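PDB 3I8S: ferrous iron transport protein B, which takes up ferrous iron across the bacterial inner membrane in a GTP-driven process, its cytosolic part, described here, carrying the GTP-binding domain and a helical domain. Local coordinates for residues A178-E184 / R232-M237; L206-E210 / I244-R248. All coordinates share one frame. Residue numbers count along the deposited sequence, not the author numbering.

Contact 1 (A178-E184 / R232-M237); sequences AQPLLNE and RLRNEM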
ATOM      1  N   ALA A 178      -5.822 -19.172   3.781  1.00 26.29           N
ATOM      2  CA  ALA A 178      -6.041 -20.638   3.732  1.00 26.18           C
ATOM      3  C   ALA A 178      -5.108 -21.268   2.693  1.00 26.36           C
ATOM      4  O   ALA A 178      -4.904 -20.673   1.611  1.00 26.26           O
ATOM      5  CB  ALA A 178      -7.521 -20.967   3.429  1.00 26.75           C
ATOM      6  N   GLN A 179      -4.502 -22.409   3.024  1.00 26.22           N
ATOM      7  CA  GLN A 179      -3.459 -23.006   2.141  1.00 26.62           C
ATOM      8  C   GLN A 179      -3.955 -23.274   0.698  1.00 25.75           C
ATOM      9  O   GLN A 179      -3.196 -23.088  -0.257  1.00 24.83           O
ATOM     10  CB  GLN A 179      -2.863 -24.276   2.727  1.00 27.53           C
ATOM     11  CG  GLN A 179      -1.567 -24.740   2.010  1.00 28.17           C
ATOM     12  CD  GLN A 179      -0.436 -23.735   2.131  1.00 32.82           C
ATOM     13  OE1 GLN A 179      -0.101 -23.313   3.235  1.00 35.39           O
ATOM     14  NE2 GLN A 179       0.143 -23.318   0.990  1.00 34.46           N
ATOM     15  N   PRO A 180      -5.211 -23.713   0.523  1.00 24.58           N
ATOM     16  CA  PRO A 180      -5.597 -23.908  -0.891  1.00 24.94           C
ATOM     17  C   PRO A 180      -5.524 -22.604  -1.711  1.00 24.68           C
ATOM     18  O   PRO A 180      -5.129 -22.638  -2.883  1.00 23.80           O
ATOM     19  CB  PRO A 180      -7.033 -24.460  -0.785  1.00 24.19           C
ATOM     20  CG  PRO A 180      -7.117 -25.037   0.546  1.00 25.07           C
ATOM     21  CD  PRO A 180      -6.301 -24.120   1.416  1.00 25.60           C
ATOM     22  N   LEU A 181      -5.872 -21.454  -1.108  1.00 24.14           N
ATOM     23  CA  LEU A 181      -5.800 -20.172  -1.795  1.00 24.34           C
ATOM     24  C   LEU A 181      -4.364 -19.899  -2.228  1.00 24.46           C
ATOM     25  O   LEU A 181      -4.126 -19.495  -3.369  1.00 24.25           O
ATOM     26  CB  LEU A 181      -6.330 -19.028  -0.923  1.00 24.26           C
ATOM     27  CG  LEU A 181      -7.822 -19.127  -0.519  1.00 25.80           C
ATOM     28  CD1 LEU A 181      -8.226 -18.146   0.614  1.00 26.56           C
ATOM     29  CD2 LEU A 181      -8.718 -18.937  -1.750  1.00 26.91           C
ATOM     30  N   LEU A 182      -3.425 -20.122  -1.304  1.00 25.19           N
ATOM     31  CA  LEU A 182      -2.010 -19.896  -1.584  1.00 24.64           C
ATOM     32  C   LEU A 182      -1.522 -20.832  -2.684  1.00 24.19           C
ATOM     33  O   LEU A 182      -0.793 -20.381  -3.571  1.00 24.01           O
ATOM     34  CB  LEU A 182      -1.179 -20.099  -0.338  1.00 25.86           C
ATOM     35  CG  LEU A 182      -1.375 -19.067   0.777  1.00 26.87           C
ATOM     36  CD1 LEU A 182      -0.502 -19.529   1.928  1.00 29.76           C
ATOM     37  CD2 LEU A 182      -1.034 -17.629   0.332  1.00 29.76           C
ATOM     38  N   ASN A 183      -1.921 -22.101  -2.609  1.00 22.77           N
ATOM     39  CA  ASN A 183      -1.557 -23.125  -3.618  1.00 23.65           C
ATOM     40  C   ASN A 183      -2.000 -22.721  -5.015  1.00 23.39           C
ATOM     41  O   ASN A 183      -1.201 -22.772  -5.984  1.00 22.95           O
ATOM     42  CB  ASN A 183      -2.157 -24.488  -3.288  1.00 23.95           C
ATOM     43  CG  ASN A 183      -1.475 -25.183  -2.111  1.00 24.43           C
ATOM     44  OD1 ASN A 183      -0.419 -24.763  -1.629  1.00 25.18           O
ATOM     45  ND2 ASN A 183      -2.091 -26.245  -1.641  1.00 29.27           N
ATOM     46  N   GLU A 184      -3.265 -22.338  -5.140  1.00 23.69           N
ATOM     47  CA  GLU A 184      -3.807 -21.900  -6.464  1.00 23.68           C
ATOM     48  C   GLU A 184      -3.183 -20.608  -6.966  1.00 23.48           C
ATOM     49  O   GLU A 184      -2.893 -20.478  -8.175  1.00 21.45           O
ATOM     50  CB  GLU A 184      -5.330 -21.755  -6.412  1.00 24.58           C
ATOM     51  CG  GLU A 184      -6.063 -23.076  -6.084  1.00 23.57           C
ATOM     52  CD  GLU A 184      -6.012 -24.127  -7.206  1.00 26.09           C
ATOM     53  OE1 GLU A 184      -5.539 -23.853  -8.333  1.00 25.12           O
ATOM     54  OE2 GLU A 184      -6.443 -25.235  -6.949  1.00 26.25           O
ATOM     55  N   ARG A 232     -11.896 -25.744  -8.540  1.00 21.55           N
ATOM     56  CA  ARG A 232     -11.266 -26.476  -7.461  1.00 22.52           C
ATOM     57  C   ARG A 232     -11.538 -25.819  -6.093  1.00 21.56           C
ATOM     58  O   ARG A 232     -11.930 -26.493  -5.116  1.00 22.23           O
ATOM     59  CB  ARG A 232      -9.769 -26.590  -7.716  1.00 22.24           C
ATOM     60  CG  ARG A 232      -9.440 -27.476  -8.895  1.00 24.20           C
ATOM     61  CD  ARG A 232      -7.973 -27.874  -8.922  1.00 24.25           C
ATOM     62  NE  ARG A 232      -7.124 -26.750  -9.317  1.00 24.34           N
ATOM     63  CZ  ARG A 232      -6.911 -26.367 -10.578  1.00 26.06           C
ATOM     64  NH1 ARG A 232      -7.469 -26.993 -11.608  1.00 24.79           N
ATOM     65  NH2 ARG A 232      -6.136 -25.334 -10.824  1.00 25.25           N
ATOM     66  N   LEU A 233     -11.316 -24.512  -6.011  1.00 21.21           N
ATOM     67  CA  LEU A 233     -11.473 -23.800  -4.726  1.00 21.38           C
ATOM     68  C   LEU A 233     -12.914 -23.844  -4.216  1.00 20.88           C
ATOM     69  O   LEU A 233     -13.163 -24.005  -3.029  1.00 19.71           O
ATOM     70  CB  LEU A 233     -11.011 -22.369  -4.855  1.00 21.42           C
ATOM     71  CG  LEU A 233      -9.482 -22.254  -4.884  1.00 22.48           C
ATOM     72  CD1 LEU A 233      -9.044 -20.865  -5.347  1.00 23.68           C
ATOM     73  CD2 LEU A 233      -8.896 -22.553  -3.533  1.00 21.45           C
ATOM     74  N   ARG A 234     -13.866 -23.717  -5.137  1.00 19.75           N
ATOM     75  CA  ARG A 234     -15.274 -23.790  -4.783  1.00 21.15           C
ATOM     76  C   ARG A 234     -15.677 -25.162  -4.256  1.00 20.03           C
ATOM     77  O   ARG A 234     -16.548 -25.280  -3.395  1.00 20.09           O
ATOM     78  CB  ARG A 234     -16.136 -23.326  -5.959  1.00 20.40           C
ATOM     79  CG  ARG A 234     -16.035 -21.823  -6.097  1.00 22.58           C
ATOM     80  CD  ARG A 234     -16.616 -21.248  -7.376  1.00 24.48           C
ATOM     81  NE  ARG A 234     -16.449 -19.772  -7.338  1.00 28.21           N
ATOM     82  CZ  ARG A 234     -16.459 -18.971  -8.406  1.00 30.02           C
ATOM     83  NH1 ARG A 234     -16.547 -19.475  -9.631  1.00 30.85           N
ATOM     84  NH2 ARG A 234     -16.317 -17.660  -8.245  1.00 31.91           N
ATOM     85  N   ASN A 235     -15.027 -26.200  -4.748  1.00 21.46           N
ATOM     86  CA  ASN A 235     -15.241 -27.539  -4.196  1.00 22.26           C
ATOM     87  C   ASN A 235     -14.665 -27.678  -2.764  1.00 22.98           C
ATOM     88  O   ASN A 235     -15.254 -28.336  -1.887  1.00 22.44           O
ATOM     89  CB  ASN A 235     -14.608 -28.586  -5.080  1.00 22.12           C
ATOM     90  CG  ASN A 235     -14.770 -29.972  -4.501  1.00 24.00           C
ATOM     91  OD1 ASN A 235     -15.893 -30.480  -4.371  1.00 24.22           O
ATOM     92  ND2 ASN A 235     -13.663 -30.569  -4.090  1.00 29.12           N
ATOM     93  N   GLU A 236     -13.508 -27.067  -2.559  1.00 23.58           N
ATOM     94  CA  GLU A 236     -12.771 -27.105  -1.278  1.00 25.87           C
ATOM     95  C   GLU A 236     -13.352 -26.228  -0.164  1.00 25.86           C
ATOM     96  O   GLU A 236     -13.241 -26.554   1.014  1.00 26.69           O
ATOM     97  CB  GLU A 236     -11.307 -26.678  -1.510  1.00 25.41           C
ATOM     98  CG  GLU A 236     -10.486 -27.733  -2.235  1.00 28.07           C
ATOM     99  CD  GLU A 236      -9.525 -27.164  -3.284  1.00 29.68           C
ATOM    100  OE1 GLU A 236      -9.004 -26.054  -3.108  1.00 32.26           O
ATOM    101  OE2 GLU A 236      -9.314 -27.837  -4.326  1.00 39.17           O
ATOM    102  N   MET A 237     -13.956 -25.104  -0.502  1.00 26.18           N
ATOM    103  CA  MET A 237     -14.476 -24.229   0.549  1.00 27.52           C
ATOM    104  C   MET A 237     -15.699 -23.433   0.105  1.00 26.75           C
ATOM    105  O   MET A 237     -15.937 -23.284  -1.096  1.00 24.69           O
ATOM    106  CB  MET A 237     -13.368 -23.257   0.980  1.00 27.25           C
ATOM    107  CG  MET A 237     -12.927 -22.357  -0.107  1.00 28.78           C
ATOM    108  SD  MET A 237     -11.474 -21.365   0.296  1.00 31.75           S
ATOM    109  CE  MET A 237     -10.181 -22.553   0.175  1.00 29.34           C
TER
HETATM  110  O   HOH W   1      -6.870 -26.031  -4.504  1.00 33.61           O
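Leu233 lays its CD2 methyl over the first turn of helix 179-191, with CD2 3.8 Å from Pro180 CB and 4.0 Å from Leu181 CD2, while its CG packs 3.7 Å from Glu184 CG. The two short helical segments run antiparallel at 173°, their axes 10.5 Å apart. Met237, the first residue to leave the helix, folds its thioether back so that CE lies 3.8 Å from Pro180 CB and SD 4.2 Å from Leu181 CD2. Beside this apolar layer, Glu184 and Arg232 form a two-pronged salt bridge: Arg232 NE donates to Glu184 OE2 at 2.9 Å and Arg232 NH2 to Glu184 OE1 at 3.0 Å. Water 1 donates to both Glu184 OE2 and Glu236 OE1, 2.6 Å from each, and so joins two carboxylates that would otherwise repel. Both segments belong to the FeoB helical domain; Leu181, Glu184 and Leu233 also touch helix 198-210. The chemistry is that of an apolar layer flanked by a hydrated rim, where Arg232 and a water meet the charge of Glu184.

Contact 2 (L206-E210 / I244-R248); sequences LQMLE and IADAR
Two helical segments, 206-210 and 244-248, meet with their N-to-C directions at 120° and their axes 11.4 Å apart at closest; the nearest CA atoms, those of Glu210 and Ile244, are 6.6 Å apart. Ile244 (chi1 m, chi2 t) points toward the other helix and packs its CD1 against backbone and side-chain atoms there, 3.5 Å from Leu206 O and Glu210 N, 3.8 Å from Leu209 CB and Glu210 CB, and 4.2 Å from Leu206 CD2. Beside it, Arg248 stretches out (chi1 m, then t throughout) to bring its guanidinium to two acceptors. Arg248 NH2 donates to Gln207 OE1 at 2.9 Å, and Arg248 NH1 donates to Glu210 OE1 at 3.0 Å in a salt bridge, Glu210 being extended with chi1 and chi2 both t. The third guanidinium nitrogen, NE, is met by the hydroxyl of Tyr177, and NH1 also bonds Tyr103 OH. Gln207 folds back (chi1 and chi2 m); its OE1 also accepts from Gln107 NE2, while its NE2 is bonded to Asp212 and Thr64. Tyr103 and Gln107 lie on helix 98-111 of the G domain, so this largely buried network forms part of the interface between the P-loop G domain and the FeoB cytosolic helical domain.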
ATOM      1  N   LEU A 206      -3.711 -14.023  -6.278  1.00 21.79           N
ATOM      2  CA  LEU A 206      -4.750 -13.883  -5.244  1.00 22.88           C
ATOM      3  C   LEU A 206      -5.801 -12.850  -5.665  1.00 22.99           C
ATOM      4  O   LEU A 206      -6.993 -13.061  -5.480  1.00 23.86           O
ATOM      5  CB  LEU A 206      -4.121 -13.490  -3.909  1.00 23.58           C
ATOM      6  CG  LEU A 206      -3.701 -14.584  -2.938  1.00 28.10           C
ATOM      7  CD1 LEU A 206      -3.366 -13.958  -1.590  1.00 34.00           C
ATOM      8  CD2 LEU A 206      -4.793 -15.668  -2.776  1.00 28.94           C
ATOM      9  N   GLN A 207      -5.366 -11.747  -6.299  1.00 21.82           N
ATOM     10  CA  GLN A 207      -6.308 -10.757  -6.786  1.00 21.89           C
ATOM     11  C   GLN A 207      -7.241 -11.361  -7.823  1.00 22.18           C
ATOM     12  O   GLN A 207      -8.447 -11.068  -7.831  1.00 23.02           O
ATOM     13  CB  GLN A 207      -5.582  -9.536  -7.356  1.00 22.46           C
ATOM     14  CG  GLN A 207      -4.820  -8.789  -6.302  1.00 23.19           C
ATOM     15  CD  GLN A 207      -5.759  -8.129  -5.344  1.00 27.05           C
ATOM     16  OE1 GLN A 207      -5.755  -8.410  -4.163  1.00 25.31           O
ATOM     17  NE2 GLN A 207      -6.599  -7.224  -5.875  1.00 29.55           N
ATOM     18  N   MET A 208      -6.706 -12.215  -8.692  1.00 21.87           N
ATOM     19  CA  MET A 208      -7.533 -12.814  -9.744  1.00 22.85           C
ATOM     20  C   MET A 208      -8.566 -13.780  -9.131  1.00 21.72           C
ATOM     21  O   MET A 208      -9.724 -13.828  -9.553  1.00 22.41           O
ATOM     22  CB  MET A 208      -6.662 -13.572 -10.748  1.00 22.13           C
ATOM     23  CG  MET A 208      -5.738 -12.720 -11.622  1.00 26.20           C
ATOM     24  SD  MET A 208      -4.626 -13.796 -12.568  1.00 27.92           S
ATOM     25  CE  MET A 208      -5.806 -14.563 -13.643  1.00 29.70           C
ATOM     26  N   LEU A 209      -8.133 -14.550  -8.160  1.00 22.72           N
ATOM     27  CA  LEU A 209      -9.044 -15.455  -7.434  1.00 23.22           C
ATOM     28  C   LEU A 209     -10.148 -14.684  -6.678  1.00 23.88           C
ATOM     29  O   LEU A 209     -11.265 -15.170  -6.551  1.00 23.97           O
ATOM     30  CB  LEU A 209      -8.258 -16.315  -6.445  1.00 23.18           C
ATOM     31  CG  LEU A 209      -7.226 -17.271  -7.066  1.00 21.68           C
ATOM     32  CD1 LEU A 209      -6.278 -17.871  -6.007  1.00 24.90           C
ATOM     33  CD2 LEU A 209      -7.939 -18.359  -7.853  1.00 23.95           C
ATOM     34  N   GLU A 210      -9.818 -13.503  -6.174  1.00 23.90           N
ATOM     35  CA  GLU A 210     -10.790 -12.634  -5.541  1.00 25.09           C
ATOM     36  C   GLU A 210     -11.805 -12.049  -6.538  1.00 25.31           C
ATOM     37  O   GLU A 210     -12.867 -11.587  -6.126  1.00 26.29           O
ATOM     38  CB  GLU A 210     -10.081 -11.537  -4.715  1.00 24.50           C
ATOM     39  CG  GLU A 210     -11.021 -10.867  -3.740  1.00 26.47           C
ATOM     40  CD  GLU A 210     -10.375  -9.755  -2.944  1.00 30.44           C
ATOM     41  OE1 GLU A 210      -9.389  -9.143  -3.444  1.00 36.98           O
ATOM     42  OE2 GLU A 210     -10.875  -9.511  -1.799  1.00 38.60           O
ATOM     43  N   ILE A 244     -10.502 -14.826   1.080  1.00 27.60           N
ATOM     44  CA  ILE A 244      -9.374 -13.912   0.794  1.00 27.79           C
ATOM     45  C   ILE A 244      -9.607 -12.622   1.561  1.00 28.05           C
ATOM     46  O   ILE A 244      -8.773 -12.209   2.347  1.00 25.78           O
ATOM     47  CB  ILE A 244      -9.201 -13.634  -0.715  1.00 28.04           C
ATOM     48  CG1 ILE A 244      -8.865 -14.905  -1.479  1.00 29.08           C
ATOM     49  CG2 ILE A 244      -8.070 -12.595  -0.980  1.00 27.76           C
ATOM     50  CD1 ILE A 244      -8.918 -14.740  -3.039  1.00 27.61           C
ATOM     51  N   ALA A 245     -10.780 -12.021   1.376  1.00 28.36           N
ATOM     52  CA  ALA A 245     -11.102 -10.742   2.036  1.00 28.34           C
ATOM     53  C   ALA A 245     -11.101 -10.873   3.551  1.00 28.46           C
ATOM     54  O   ALA A 245     -10.537 -10.010   4.241  1.00 28.18           O
ATOM     55  CB  ALA A 245     -12.449 -10.192   1.527  1.00 28.78           C
ATOM     56  N   ASP A 246     -11.685 -11.964   4.062  1.00 27.73           N
ATOM     57  CA  ASP A 246     -11.850 -12.174   5.497  1.00 28.10           C
ATOM     58  C   ASP A 246     -10.464 -12.333   6.160  1.00 26.83           C
ATOM     59  O   ASP A 246     -10.226 -11.784   7.230  1.00 26.90           O
ATOM     60  CB  ASP A 246     -12.765 -13.390   5.786  1.00 29.03           C
ATOM     61  CG  ASP A 246     -14.276 -13.042   5.730  1.00 34.30           C
ATOM     62  OD1 ASP A 246     -14.643 -11.847   5.815  1.00 40.65           O
ATOM     63  OD2 ASP A 246     -15.116 -13.975   5.628  1.00 41.96           O
ATOM     64  N   ALA A 247      -9.550 -13.050   5.500  1.00 25.83           N
ATOM     65  CA  ALA A 247      -8.164 -13.184   6.007  1.00 25.85           C
ATOM     66  C   ALA A 247      -7.549 -11.785   6.211  1.00 25.35           C
ATOM     67  O   ALA A 247      -6.925 -11.509   7.232  1.00 22.58           O
ATOM     68  CB  ALA A 247      -7.292 -14.019   5.065  1.00 26.09           C
ATOM     69  N   ARG A 248      -7.751 -10.899   5.236  1.00 23.93           N
ATOM     70  CA  ARG A 248      -7.209  -9.529   5.326  1.00 24.92           C
ATOM     71  C   ARG A 248      -7.787  -8.762   6.480  1.00 22.93           C
ATOM     72  O   ARG A 248      -7.048  -8.214   7.295  1.00 22.28           O
ATOM     73  CB  ARG A 248      -7.406  -8.767   4.007  1.00 24.86           C
ATOM     74  CG  ARG A 248      -6.581  -9.353   2.912  1.00 25.02           C
ATOM     75  CD  ARG A 248      -6.992  -8.845   1.517  1.00 27.29           C
ATOM     76  NE  ARG A 248      -6.198  -9.501   0.498  1.00 27.74           N
ATOM     77  CZ  ARG A 248      -6.438  -9.380  -0.808  1.00 32.90           C
ATOM     78  NH1 ARG A 248      -7.449  -8.637  -1.224  1.00 32.38           N
ATOM     79  NH2 ARG A 248      -5.668 -10.000  -1.680  1.00 33.13           N
TER

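In the fold
From the N terminus the chain first builds the P-loop G domain, then enters the helical domain through helix 179-191, where contact 1 begins. Helix 198-210 follows and opens contact 2; helix 226-236 then returns to close contact 1, and helix 240-259 closes contact 2. The two closures therefore cross, each spanning a mostly helical loop, of 47 and 33 residues. The contacts, with centres about 11 Å apart, share one core: Leu209 CD2 packs 3.7 Å from Leu233 CD1, and Leu181 CD1 3.9 Å from Ile244 CG1. Contact 1 pairs helices at the outer end of the domain, whereas contact 2 lies nearer the chain's centre, where the long last helix runs back alongside the G domain.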